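Local coordinates for probable cell division protein WhiA (Thermotoga maritima, PDB 3HYI) that probably takes part in cell division and chromosome segregation, joining a degenerate LAGLIDADG homing endonuclease domain to a DNA-binding helix-turn-helix domain, at residues A93-E97 / S98-I102; S30-L33 / G34-A38; F181-I185 / G186-K190; K259-S262 / L263-G267; E237-L241 / E242-E246. All blocks are in the same frame, centred on the assembly; numbering follows the deposited sequence.

Contact 1: A93-E97 / S98-I102; sequences AEYSE and SFMVI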
loop_
_atom_site.group_PDB
_atom_site.type_symbol
_atom_site.label_atom_id
_atom_site.label_comp_id
_atom_site.label_asym_id
_atom_site.label_seq_id
_atom_site.Cartn_x
_atom_site.Cartn_y
_atom_site.Cartn_z
ATOM N N ALA A 93 11.331 -19.241 -29.923
ATOM C CA ALA A 93 10.423 -19.049 -31.047
ATOM C C ALA A 93 11.180 -18.546 -32.266
ATOM O O ALA A 93 12.309 -18.064 -32.160
ATOM C CB ALA A 93 9.324 -18.072 -30.671
ATOM N N GLU A 94 10.540 -18.661 -33.424
ATOM C CA GLU A 94 11.132 -18.248 -34.690
ATOM C C GLU A 94 11.072 -16.732 -34.824
ATOM O O GLU A 94 10.046 -16.119 -34.526
ATOM C CB GLU A 94 10.386 -18.907 -35.850
ATOM C CG GLU A 94 11.124 -18.861 -37.181
ATOM C CD GLU A 94 10.672 -19.953 -38.134
ATOM O OE1 GLU A 94 9.488 -20.352 -38.071
ATOM O OE2 GLU A 94 11.503 -20.415 -38.948
ATOM N N TYR A 95 12.177 -16.131 -35.264
ATOM C CA TYR A 95 12.221 -14.692 -35.501
ATOM C C TYR A 95 11.572 -14.347 -36.840
ATOM O O TYR A 95 11.774 -15.036 -37.844
ATOM C CB TYR A 95 13.655 -14.152 -35.476
ATOM C CG TYR A 95 13.720 -12.683 -35.841
ATOM C CD1 TYR A 95 13.268 -11.711 -34.953
ATOM C CD2 TYR A 95 14.196 -12.267 -37.084
ATOM C CE1 TYR A 95 13.304 -10.367 -35.278
ATOM C CE2 TYR A 95 14.237 -10.917 -37.422
ATOM C CZ TYR A 95 13.787 -9.973 -36.508
ATOM O OH TYR A 95 13.816 -8.634 -36.818
ATOM N N SER A 96 10.796 -13.268 -36.833
ATOM C CA SER A 96 10.207 -12.707 -38.040
ATOM C C SER A 96 10.418 -11.193 -38.019
ATOM O O SER A 96 10.223 -10.551 -36.986
ATOM C CB SER A 96 8.716 -13.051 -38.100
ATOM O OG SER A 96 8.070 -12.383 -39.168
ATOM N N GLU A 97 10.815 -10.625 -39.156
ATOM C CA GLU A 97 11.115 -9.189 -39.238
ATOM C C GLU A 97 9.871 -8.328 -38.982
ATOM O O GLU A 97 9.979 -7.182 -38.545
ATOM C CB GLU A 97 11.737 -8.836 -40.594
ATOM C CG GLU A 97 12.992 -9.645 -40.922
ATOM C CD GLU A 97 13.783 -9.090 -42.093
ATOM O OE1 GLU A 97 13.239 -8.270 -42.863
ATOM O OE2 GLU A 97 14.959 -9.484 -42.240
ATOM N N SER A 98 8.697 -8.896 -39.253
ATOM C CA SER A 98 7.421 -8.254 -38.938
ATOM C C SER A 98 7.285 -7.891 -37.455
ATOM O O SER A 98 6.636 -6.898 -37.120
ATOM C CB SER A 98 6.260 -9.163 -39.352
ATOM O OG SER A 98 6.306 -10.396 -38.652
ATOM N N PHE A 99 7.894 -8.692 -36.578
ATOM C CA PHE A 99 7.885 -8.424 -35.132
ATOM C C PHE A 99 8.437 -7.035 -34.787
ATOM O O PHE A 99 7.945 -6.381 -33.865
ATOM C CB PHE A 99 8.719 -9.457 -34.354
ATOM C CG PHE A 99 8.188 -10.875 -34.392
ATOM C CD1 PHE A 99 8.967 -11.906 -33.881
ATOM C CD2 PHE A 99 6.936 -11.191 -34.922
ATOM C CE1 PHE A 99 8.519 -13.219 -33.891
ATOM C CE2 PHE A 99 6.483 -12.508 -34.935
ATOM C CZ PHE A 99 7.275 -13.520 -34.419
ATOM N N MET A 100 9.469 -6.604 -35.512
ATOM C CA MET A 100 10.197 -5.371 -35.190
ATOM C C MET A 100 9.719 -4.130 -35.953
ATOM O O MET A 100 10.271 -3.045 -35.765
ATOM C CB MET A 100 11.694 -5.571 -35.456
ATOM C CG MET A 100 12.329 -6.741 -34.706
ATOM S SD MET A 100 12.245 -6.596 -32.907
ATOM C CE MET A 100 10.695 -7.402 -32.560
ATOM N N VAL A 101 8.699 -4.277 -36.797
ATOM C CA VAL A 101 8.225 -3.174 -37.639
ATOM C C VAL A 101 7.274 -2.215 -36.904
ATOM O O VAL A 101 7.111 -1.066 -37.318
ATOM C CB VAL A 101 7.549 -3.708 -38.930
ATOM C CG1 VAL A 101 7.078 -2.565 -39.818
ATOM C CG2 VAL A 101 8.513 -4.599 -39.700
ATOM N N ILE A 102 6.660 -2.675 -35.815
ATOM C CA ILE A 102 5.678 -1.862 -35.080
ATOM C C ILE A 102 6.325 -0.751 -34.243
ATOM O O ILE A 102 7.373 -0.950 -33.625
ATOM C CB ILE A 102 4.757 -2.742 -34.172
ATOM C CG1 ILE A 102 3.364 -2.890 -34.794
ATOM C CG2 ILE A 102 4.582 -2.127 -32.786
ATOM C CD1 ILE A 102 3.331 -3.734 -36.049
#
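The Phe99 ring lies under the methylene of Ser96: CB of Ser96 stands 3.9 Å from the ring centroid and only 11° off the normal, a CH-pi contact over the face. CG of Phe99 is turned away from its own carbonyl carbon and beside its backbone N (chi1 -65°), which carries the ring back beneath the chain that has just left strand 88-94. A residue as small as serine suits the spot above it, since CB and the backbone can settle close to the aromatic face. The serine's OG is directed away from the ring and meets OG of Ser98 at 2.7 Å, a hydrogen bond in which either hydroxyl may be the donor. Two backbone bonds tighten the turn: Phe99 N to Ser96 O at 3.0 Å, and Met100 N to Glu97 O at 3.1 Å. Tyr95 and Met100 meet obliquely, with CG of the methionine near the plane of the phenol at its edge, 3.8 Å from CE1 of Tyr95. Phe99 and Met100 also reach helix 25-39, where they touch Leu32 and Leu33, while Glu94 OE1 binds a glycerol. The contact is therefore two-sided: apolar groups tie the turn to the domain interior, and short-range polar bonds between neighbours along the chain, serine to serine and amide to carbonyl, set its shape near the surface.

Contact 2: S30-L33 / G34-A38; sequences SELL and GFIKA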
loop_
_atom_site.group_PDB
_atom_site.type_symbol
_atom_site.label_atom_id
_atom_site.label_comp_id
_atom_site.label_asym_id
_atom_site.label_seq_id
_atom_site.Cartn_x
_atom_site.Cartn_y
_atom_site.Cartn_z
ATOM N N SER A 30 2.542 -5.594 -31.191
ATOM C CA SER A 30 2.934 -4.599 -30.195
ATOM C C SER A 30 3.098 -5.241 -28.818
ATOM O O SER A 30 4.070 -4.964 -28.111
ATOM C CB SER A 30 1.912 -3.458 -30.133
ATOM O OG SER A 30 2.341 -2.429 -29.258
ATOM N N GLU A 31 2.157 -6.102 -28.440
ATOM C CA GLU A 31 2.270 -6.830 -27.170
ATOM C C GLU A 31 3.448 -7.802 -27.171
ATOM O O GLU A 31 4.126 -7.950 -26.154
ATOM C CB GLU A 31 0.980 -7.580 -26.835
ATOM C CG GLU A 31 1.058 -8.337 -25.511
ATOM C CD GLU A 31 -0.239 -8.998 -25.122
ATOM O OE1 GLU A 31 -0.222 -9.789 -24.158
ATOM O OE2 GLU A 31 -1.272 -8.740 -25.775
ATOM N N LEU A 32 3.679 -8.466 -28.301
ATOM C CA LEU A 32 4.833 -9.354 -28.456
ATOM C C LEU A 32 6.138 -8.578 -28.296
ATOM O O LEU A 32 7.065 -9.047 -27.642
ATOM C CB LEU A 32 4.800 -10.052 -29.818
ATOM C CG LEU A 32 5.904 -11.083 -30.088
ATOM C CD1 LEU A 32 5.808 -12.259 -29.119
ATOM C CD2 LEU A 32 5.847 -11.563 -31.534
ATOM N N LEU A 33 6.198 -7.385 -28.885
ATOM C CA LEU A 33 7.364 -6.512 -28.749
ATOM C C LEU A 33 7.634 -6.191 -27.281
ATOM O O LEU A 33 8.790 -6.105 -26.867
ATOM C CB LEU A 33 7.171 -5.216 -29.546
ATOM C CG LEU A 33 8.398 -4.305 -29.652
ATOM C CD1 LEU A 33 9.468 -4.944 -30.535
ATOM C CD2 LEU A 33 8.005 -2.931 -30.182
ATOM N N GLY A 34 6.564 -6.024 -26.502
ATOM C CA GLY A 34 6.666 -5.853 -25.055
ATOM C C GLY A 34 7.364 -7.026 -24.391
ATOM O O GLY A 34 8.251 -6.837 -23.561
ATOM N N PHE A 35 6.952 -8.239 -24.760
ATOM C CA PHE A 35 7.626 -9.468 -24.326
ATOM C C PHE A 35 9.087 -9.482 -24.775
ATOM O O PHE A 35 9.983 -9.792 -23.985
ATOM C CB PHE A 35 6.925 -10.708 -24.899
ATOM C CG PHE A 35 5.772 -11.213 -24.070
ATOM C CD1 PHE A 35 5.967 -12.213 -23.126
ATOM C CD2 PHE A 35 4.488 -10.722 -24.264
ATOM C CE1 PHE A 35 4.901 -12.700 -22.367
ATOM C CE2 PHE A 35 3.417 -11.204 -23.512
ATOM C CZ PHE A 35 3.626 -12.195 -22.562
ATOM N N ILE A 36 9.314 -9.152 -26.048
ATOM C CA ILE A 36 10.660 -9.139 -26.630
ATOM C C ILE A 36 11.571 -8.123 -25.940
ATOM O O ILE A 36 12.693 -8.455 -25.558
ATOM C CB ILE A 36 10.628 -8.834 -28.145
ATOM C CG1 ILE A 36 9.979 -9.986 -28.917
ATOM C CG2 ILE A 36 12.040 -8.592 -28.679
ATOM C CD1 ILE A 36 9.819 -9.712 -30.400
ATOM N N LYS A 37 11.089 -6.892 -25.786
ATOM C CA LYS A 37 11.881 -5.831 -25.154
ATOM C C LYS A 37 12.217 -6.149 -23.694
ATOM O O LYS A 37 13.336 -5.896 -23.242
ATOM C CB LYS A 37 11.152 -4.486 -25.230
ATOM C CG LYS A 37 11.061 -3.870 -26.628
ATOM C CD LYS A 37 12.428 -3.670 -27.262
ATOM C CE LYS A 37 12.368 -2.665 -28.404
ATOM N NZ LYS A 37 13.599 -2.703 -29.249
ATOM N N ALA A 38 11.252 -6.706 -22.967
ATOM C CA ALA A 38 11.429 -7.001 -21.544
ATOM C C ALA A 38 12.255 -8.265 -21.290
ATOM O O ALA A 38 13.183 -8.248 -20.479
ATOM C CB ALA A 38 10.071 -7.115 -20.854
#
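Glu31 and Phe35, one turn apart, run side by side in the same direction, carboxylate and ring planes only 22° apart, with OE1 of Glu31 4.0 Å from CE2 of Phe35. The acid is buried, yet both its oxygens are paired: OE1 forms a salt bridge with Arg61 and OE2 one with Arg116. Its extended chain, with CG opposite the backbone N (chi1 -179°), carries the carboxylate out to those arginines. Ser30 is satisfied likewise, OG hydrogen-bonding Leu110 O. Backbone polar groups are met within the helix: Gly34 N donates to Ser30 O at 3.2 Å, Phe35 N to Glu31 O at 3.2 Å, Ile36 N to Leu32 O at 2.8 Å and Lys37 N to Leu33 O at 2.7 Å. Apolar neighbours fill in, with CG of Leu32 4.2 Å from CD1 of Ile36, while the stem of Lys37 lies along Leu33 and suits the less buried flank. Ser30 and Phe35 touch helix 108-122, and Phe35, with Leu32, also packs on helix 56-68 and strand 48-53. Small residues such as Gly34 and Ser30 among leucines, on a helix that packs against its counterpart, are consistent with the paired helices of the LAGLIDADG fold.

Contact 3: F181-I185 / G186-K190; sequences FLEAI and GVQRK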
loop_
_atom_site.group_PDB
_atom_site.type_symbol
_atom_site.label_atom_id
_atom_site.label_comp_id
_atom_site.label_asym_id
_atom_site.label_seq_id
_atom_site.Cartn_x
_atom_site.Cartn_y
_atom_site.Cartn_z
ATOM N N PHE A 181 -3.785 1.814 -14.681
ATOM C CA PHE A 181 -2.858 0.971 -15.422
ATOM C C PHE A 181 -3.430 -0.428 -15.620
ATOM O O PHE A 181 -3.469 -0.940 -16.743
ATOM C CB PHE A 181 -1.524 0.883 -14.671
ATOM C CG PHE A 181 -0.470 0.090 -15.389
ATOM C CD1 PHE A 181 0.434 0.720 -16.236
ATOM C CD2 PHE A 181 -0.375 -1.285 -15.212
ATOM C CE1 PHE A 181 1.410 -0.011 -16.901
ATOM C CE2 PHE A 181 0.598 -2.023 -15.873
ATOM C CZ PHE A 181 1.494 -1.385 -16.717
ATOM N N LEU A 182 -3.882 -1.034 -14.526
ATOM C CA LEU A 182 -4.399 -2.400 -14.562
ATOM C C LEU A 182 -5.654 -2.521 -15.421
ATOM O O LEU A 182 -5.784 -3.466 -16.197
ATOM C CB LEU A 182 -4.676 -2.917 -13.145
ATOM C CG LEU A 182 -3.435 -3.180 -12.283
ATOM C CD1 LEU A 182 -3.854 -3.544 -10.873
ATOM C CD2 LEU A 182 -2.560 -4.273 -12.881
ATOM N N GLU A 183 -6.570 -1.565 -15.283
ATOM C CA GLU A 183 -7.793 -1.568 -16.082
ATOM C C GLU A 183 -7.504 -1.325 -17.566
ATOM O O GLU A 183 -8.126 -1.941 -18.426
ATOM C CB GLU A 183 -8.791 -0.530 -15.569
ATOM C CG GLU A 183 -10.138 -0.613 -16.278
ATOM C CD GLU A 183 -11.244 0.134 -15.567
ATOM O OE1 GLU A 183 -10.981 0.771 -14.522
ATOM O OE2 GLU A 183 -12.388 0.089 -16.064
ATOM N N ALA A 184 -6.561 -0.431 -17.851
ATOM C CA ALA A 184 -6.142 -0.157 -19.227
ATOM C C ALA A 184 -5.683 -1.430 -19.943
ATOM O O ALA A 184 -6.059 -1.665 -21.091
ATOM C CB ALA A 184 -5.035 0.896 -19.247
ATOM N N ILE A 185 -4.890 -2.254 -19.258
ATOM C CA ILE A 185 -4.357 -3.493 -19.850
ATOM C C ILE A 185 -5.317 -4.695 -19.774
ATOM O O ILE A 185 -5.001 -5.773 -20.279
ATOM C CB ILE A 185 -2.954 -3.862 -19.278
ATOM C CG1 ILE A 185 -3.021 -4.243 -17.792
ATOM C CG2 ILE A 185 -1.976 -2.701 -19.493
ATOM C CD1 ILE A 185 -1.677 -4.630 -17.204
ATOM N N GLY A 186 -6.483 -4.512 -19.152
ATOM C CA GLY A 186 -7.569 -5.497 -19.239
ATOM C C GLY A 186 -7.893 -6.300 -17.990
ATOM O O GLY A 186 -8.638 -7.277 -18.067
ATOM N N VAL A 187 -7.352 -5.902 -16.840
ATOM C CA VAL A 187 -7.731 -6.524 -15.566
ATOM C C VAL A 187 -9.155 -6.084 -15.217
ATOM O O VAL A 187 -9.521 -4.932 -15.454
ATOM C CB VAL A 187 -6.764 -6.141 -14.420
ATOM C CG1 VAL A 187 -7.192 -6.795 -13.110
ATOM C CG2 VAL A 187 -5.336 -6.540 -14.765
ATOM N N GLN A 188 -9.952 -7.006 -14.674
ATOM C CA GLN A 188 -11.364 -6.737 -14.382
ATOM C C GLN A 188 -11.776 -7.138 -12.966
ATOM O O GLN A 188 -12.100 -6.272 -12.151
ATOM C CB GLN A 188 -12.264 -7.418 -15.421
ATOM C CG GLN A 188 -12.366 -6.655 -16.742
ATOM C CD GLN A 188 -13.119 -5.339 -16.604
ATOM O OE1 GLN A 188 -14.268 -5.311 -16.158
ATOM N NE2 GLN A 188 -12.473 -4.241 -16.989
ATOM N N ARG A 189 -11.759 -8.438 -12.668
ATOM C CA ARG A 189 -12.237 -8.932 -11.371
ATOM C C ARG A 189 -11.451 -8.345 -10.209
ATOM O O ARG A 189 -12.027 -7.966 -9.189
ATOM C CB ARG A 189 -12.157 -10.459 -11.295
ATOM C CG ARG A 189 -12.994 -11.187 -12.337
ATOM N N LYS A 190 -10.133 -8.264 -10.373
ATOM C CA LYS A 190 -9.257 -7.855 -9.278
ATOM C C LYS A 190 -9.307 -6.365 -8.948
ATOM O O LYS A 190 -8.854 -5.963 -7.880
ATOM C CB LYS A 190 -7.811 -8.301 -9.531
ATOM C CG LYS A 190 -7.535 -9.714 -9.018
ATOM C CD LYS A 190 -6.290 -9.777 -8.139
ATOM C CE LYS A 190 -6.421 -10.824 -7.042
ATOM N NZ LYS A 190 -7.128 -12.067 -7.490
HETATM O O HOH W 1 -10.167 -3.736 -17.928
#
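Val187 and Leu182 lie side by side, pointing the same way, with CG2 of the valine 4.0 Å from CB of the leucine. The same pair is joined through the backbone, Val187 N donating to Leu182 O at 3.0 Å with an N-H...O angle of 156°. Next to it, Gly186 N donates to Glu183 O at 3.1 Å and makes a weak second bond to Leu182 O. These bonds reach back into the last turn of helix 175-184 and form a Schellman motif, in which the apolar contact between Leu182 and Val187 is the usual companion of the long backbone bond. Gly186 provides the positive phi of 110° that the motif needs; a glycine has no CB to strike the carbonyl O of Ile185. On the outer side, a water donates to Glu183 O and to Val187 O, 2.8 Å each, so it bridges the last turn of the helix to the chain that follows; it also accepts from Gln188 NE2, though the 2.5 Å separation there is too short to trust. Further out, helix 9-16 covers the turn: Ile13 touches both Leu182 and Val187, and Glu16 accepts from the backbone N of Gln188 and Lys190 as helix 189-201 starts. Ile185 O accepts a hydrogen bond from Arg116 NH1, and the Ile185 side chain packs against Leu115 and Phe119 of helix 108-122.

Contact 4: K259-S262 / L263-G267; sequences KELS and LRELG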
loop_
_atom_site.group_PDB
_atom_site.type_symbol
_atom_site.label_atom_id
_atom_site.label_comp_id
_atom_site.label_asym_id
_atom_site.label_seq_id
_atom_site.Cartn_x
_atom_site.Cartn_y
_atom_site.Cartn_z
ATOM N N LYS A 259 -4.292 22.821 41.275
ATOM C CA LYS A 259 -5.618 22.377 40.828
ATOM C C LYS A 259 -5.790 22.274 39.318
ATOM O O LYS A 259 -6.771 21.695 38.854
ATOM C CB LYS A 259 -6.707 23.300 41.369
ATOM C CG LYS A 259 -6.513 23.700 42.809
ATOM C CD LYS A 259 -7.839 23.954 43.491
ATOM C CE LYS A 259 -7.749 25.118 44.451
ATOM N NZ LYS A 259 -8.895 25.131 45.390
ATOM N N GLU A 260 -4.853 22.834 38.559
ATOM C CA GLU A 260 -4.956 22.852 37.102
ATOM C C GLU A 260 -4.028 21.845 36.416
ATOM O O GLU A 260 -4.027 21.737 35.186
ATOM C CB GLU A 260 -4.708 24.272 36.582
ATOM C CG GLU A 260 -5.960 25.140 36.657
ATOM C CD GLU A 260 -5.693 26.613 36.418
ATOM O OE1 GLU A 260 -4.669 26.952 35.779
ATOM O OE2 GLU A 260 -6.518 27.440 36.863
ATOM N N LEU A 261 -3.258 21.097 37.204
ATOM C CA LEU A 261 -2.342 20.102 36.647
ATOM C C LEU A 261 -3.053 18.803 36.303
ATOM O O LEU A 261 -4.024 18.418 36.947
ATOM C CB LEU A 261 -1.208 19.793 37.625
ATOM C CG LEU A 261 -0.295 20.951 38.026
ATOM C CD1 LEU A 261 0.849 20.428 38.881
ATOM C CD2 LEU A 261 0.257 21.679 36.805
ATOM N N SER A 262 -2.549 18.129 35.278
ATOM C CA SER A 262 -2.996 16.787 34.946
ATOM C C SER A 262 -2.535 15.814 36.030
ATOM O O SER A 262 -1.602 16.108 36.785
ATOM C CB SER A 262 -2.415 16.362 33.600
ATOM O OG SER A 262 -1.001 16.304 33.666
ATOM N N LEU A 263 -3.184 14.657 36.097
ATOM C CA LEU A 263 -2.815 13.620 37.062
ATOM C C LEU A 263 -1.363 13.172 36.882
ATOM O O LEU A 263 -0.667 12.907 37.860
ATOM C CB LEU A 263 -3.750 12.413 36.942
ATOM C CG LEU A 263 -5.219 12.649 37.310
ATOM C CD1 LEU A 263 -6.057 11.428 36.961
ATOM C CD2 LEU A 263 -5.357 12.999 38.783
ATOM N N ARG A 264 -0.920 13.093 35.628
ATOM C CA ARG A 264 0.472 12.775 35.298
ATOM C C ARG A 264 1.433 13.749 35.978
ATOM O O ARG A 264 2.407 13.334 36.606
ATOM C CB ARG A 264 0.676 12.842 33.782
ATOM C CG ARG A 264 2.090 12.489 33.294
ATOM C CD ARG A 264 2.170 11.057 32.804
ATOM N NE ARG A 264 1.274 10.837 31.669
ATOM C CZ ARG A 264 0.898 9.646 31.206
ATOM N NH1 ARG A 264 1.336 8.522 31.765
ATOM N NH2 ARG A 264 0.070 9.579 30.169
ATOM N N GLU A 265 1.147 15.040 35.846
ATOM C CA GLU A 265 2.017 16.082 36.383
ATOM C C GLU A 265 1.947 16.159 37.913
ATOM O O GLU A 265 2.962 16.391 38.568
ATOM C CB GLU A 265 1.686 17.439 35.743
ATOM C CG GLU A 265 2.875 18.390 35.625
ATOM C CD GLU A 265 4.034 17.809 34.823
ATOM O OE1 GLU A 265 3.812 16.883 34.010
ATOM O OE2 GLU A 265 5.176 18.283 35.005
ATOM N N LEU A 266 0.756 15.961 38.475
ATOM C CA LEU A 266 0.608 15.805 39.925
ATOM C C LEU A 266 1.442 14.636 40.445
ATOM O O LEU A 266 2.058 14.725 41.509
ATOM C CB LEU A 266 -0.855 15.558 40.309
ATOM C CG LEU A 266 -1.816 16.729 40.476
ATOM C CD1 LEU A 266 -3.101 16.204 41.099
ATOM C CD2 LEU A 266 -1.219 17.839 41.334
ATOM N N GLY A 267 1.431 13.533 39.698
ATOM C CA GLY A 267 2.197 12.342 40.055
ATOM C C GLY A 267 3.690 12.597 40.105
ATOM O O GLY A 267 4.367 12.164 41.036
#
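Ser262 is still extended (psi 160°) where the chain enters helix 263-268, and its O accepts from Leu266 N at 2.9 Å in a nearly straight bond of 172°. As the N-cap, Ser262 also uses its side chain: OG accepts a weak bond from Glu265 N, 3.3 Å away. That hydroxyl sits between its own backbone N and carbonyl carbon (chi1 63°), which turns it over the first turn of the helix, where amides have no preceding carbonyl to pair with; serine is short enough to reach one. CB of Glu265 comes within 3.6 Å of the same OG, while its carboxylate leads away from the segment 259-262. Beside the cap, Leu261 and Leu266 meet, crossing at an angle, with CD1 of Leu261 4.1 Å from CD2 of Leu266. Leucines just before the N-cap and four residues after it make a hydrophobic staple, which probably steadies the path by which the chain enters the helix. Leu261 O is held by Arg255 of helix 246-257, and Leu266 packs on Val254 and on Ile277 of helix 274-288, which Leu263 touches as well. A short capped helix against a longer one fits the predicted helix-turn-helix motif, whose first helix would begin here.

Contact 5: E237-L241 / E242-E246; sequences ENMGL and ENLPE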
loop_
_atom_site.group_PDB
_atom_site.type_symbol
_atom_site.label_atom_id
_atom_site.label_comp_id
_atom_site.label_asym_id
_atom_site.label_seq_id
_atom_site.Cartn_x
_atom_site.Cartn_y
_atom_site.Cartn_z
ATOM N N GLU A 237 -12.400 20.088 55.853
ATOM C CA GLU A 237 -13.388 20.723 56.722
ATOM C C GLU A 237 -13.794 19.833 57.902
ATOM O O GLU A 237 -13.887 20.312 59.033
ATOM C CB GLU A 237 -14.633 21.100 55.910
ATOM C CG GLU A 237 -15.730 21.771 56.721
ATOM N N ASN A 238 -14.011 18.544 57.633
ATOM C CA ASN A 238 -14.660 17.639 58.596
ATOM C C ASN A 238 -13.733 16.804 59.488
ATOM O O ASN A 238 -14.081 16.525 60.633
ATOM C CB ASN A 238 -15.640 16.720 57.861
ATOM C CG ASN A 238 -16.862 17.466 57.356
ATOM O OD1 ASN A 238 -17.795 17.726 58.112
ATOM N ND2 ASN A 238 -16.859 17.819 56.076
ATOM N N MET A 239 -12.581 16.383 58.964
ATOM C CA MET A 239 -11.610 15.602 59.755
ATOM C C MET A 239 -10.169 16.125 59.718
ATOM O O MET A 239 -9.364 15.762 60.572
ATOM C CB MET A 239 -11.624 14.127 59.329
ATOM C CG MET A 239 -11.212 13.862 57.889
ATOM S SD MET A 239 -11.053 12.094 57.531
ATOM C CE MET A 239 -9.383 11.789 58.094
ATOM N N GLY A 240 -9.846 16.962 58.736
ATOM C CA GLY A 240 -8.488 17.465 58.564
ATOM C C GLY A 240 -7.651 16.516 57.728
ATOM O O GLY A 240 -7.675 15.300 57.935
ATOM N N LEU A 241 -6.899 17.082 56.787
ATOM C CA LEU A 241 -6.046 16.304 55.886
ATOM C C LEU A 241 -4.875 15.674 56.624
ATOM O O LEU A 241 -4.384 14.618 56.231
ATOM C CB LEU A 241 -5.509 17.185 54.759
ATOM C CG LEU A 241 -6.557 17.872 53.885
ATOM C CD1 LEU A 241 -5.864 18.692 52.815
ATOM C CD2 LEU A 241 -7.500 16.846 53.260
ATOM N N GLU A 242 -4.430 16.333 57.692
ATOM C CA GLU A 242 -3.394 15.785 58.569
ATOM C C GLU A 242 -3.792 14.438 59.177
ATOM O O GLU A 242 -2.931 13.683 59.630
ATOM C CB GLU A 242 -3.027 16.778 59.686
ATOM C CG GLU A 242 -4.178 17.186 60.619
ATOM C CD GLU A 242 -4.977 18.378 60.111
ATOM O OE1 GLU A 242 -5.036 18.592 58.882
ATOM O OE2 GLU A 242 -5.552 19.101 60.951
ATOM N N ASN A 243 -5.093 14.147 59.184
ATOM C CA ASN A 243 -5.613 12.905 59.744
ATOM C C ASN A 243 -5.965 11.855 58.683
ATOM O O ASN A 243 -6.671 10.883 58.970
ATOM C CB ASN A 243 -6.812 13.221 60.636
ATOM C CG ASN A 243 -6.463 14.210 61.738
ATOM O OD1 ASN A 243 -5.474 14.032 62.451
ATOM N ND2 ASN A 243 -7.265 15.259 61.878
ATOM N N LEU A 244 -5.463 12.053 57.465
ATOM C CA LEU A 244 -5.476 11.011 56.445
ATOM C C LEU A 244 -4.222 10.158 56.600
ATOM O O LEU A 244 -3.231 10.620 57.172
ATOM C CB LEU A 244 -5.492 11.619 55.040
ATOM C CG LEU A 244 -6.806 12.248 54.573
ATOM C CD1 LEU A 244 -6.588 13.034 53.293
ATOM C CD2 LEU A 244 -7.872 11.181 54.374
ATOM N N PRO A 245 -4.254 8.912 56.090
ATOM C CA PRO A 245 -3.014 8.146 55.961
ATOM C C PRO A 245 -1.965 8.946 55.191
ATOM O O PRO A 245 -2.297 9.597 54.194
ATOM C CB PRO A 245 -3.441 6.910 55.164
ATOM C CG PRO A 245 -4.898 6.769 55.424
ATOM C CD PRO A 245 -5.427 8.154 55.618
ATOM N N GLU A 246 -0.717 8.891 55.654
ATOM C CA GLU A 246 0.365 9.731 55.128
ATOM C C GLU A 246 0.355 9.880 53.607
ATOM O O GLU A 246 0.468 10.992 53.092
ATOM C CB GLU A 246 1.723 9.187 55.578
#
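Asn243 reaches back to Met239 through its side-chain amide, ND2 donating to the carbonyl O in a bond that is nearly straight (168°) and lies in the amide plane. Its 2.5 Å length is unusually short, and that value is doubtful. Two backbone hydrogen bonds run alongside: Asn243 N to Gly240 O at 3.1 Å and Leu244 N to Leu241 O at 3.0 Å. Each links residues three apart, as in the single 3-10 turn at Leu241 and Glu242, and each donor stands well above the plane of its acceptor carbonyl. If the side-chain bond is real, the short asparagine amide would give Met239 O, just past the helix end, a partner. Gly240 takes a positive phi of 87°, where a side chain would be jammed against the preceding carbonyl. Among apolar contacts, Leu241 and Leu244 lie side by side, CD2 of Leu241 3.9 Å from CD1 of Leu244, and CE of Met239 approaches CD2 of Leu244 at 4.1 Å. The two leucines are buried and point together into the bend between helices: Leu241 and Leu244 both touch Ile235 of helix 207-238 and Ala252 of helix 246-257, while Met239 meets Phe291 in the loop after helix 274-288.

How the contacts relate
Contacts 1 and 2 touch: CE of Met100 packs 3.3 Å from CD1 of Ile36, so the surface turn at 93-102 rests on the buried helix at 30-38. Contact 3, partly buried, lies about 18 Å from contact 2 centre to centre; Arg116 relates them, serving Glu31 in one and Ile185 O in the other. Contacts 4 and 5 sit in the distant C-terminal domain, about 21 Å apart between centres and both bordering helix 246-257; contact 4 is at the surface, contact 5 partly buried. Regular helix bonds mark the buried contact 2, whereas the turns differ: positive-phi glycines in contacts 3 and 5, a serine cap in contact 4, paired serine hydroxyls in contact 1, all backed by apolar groups.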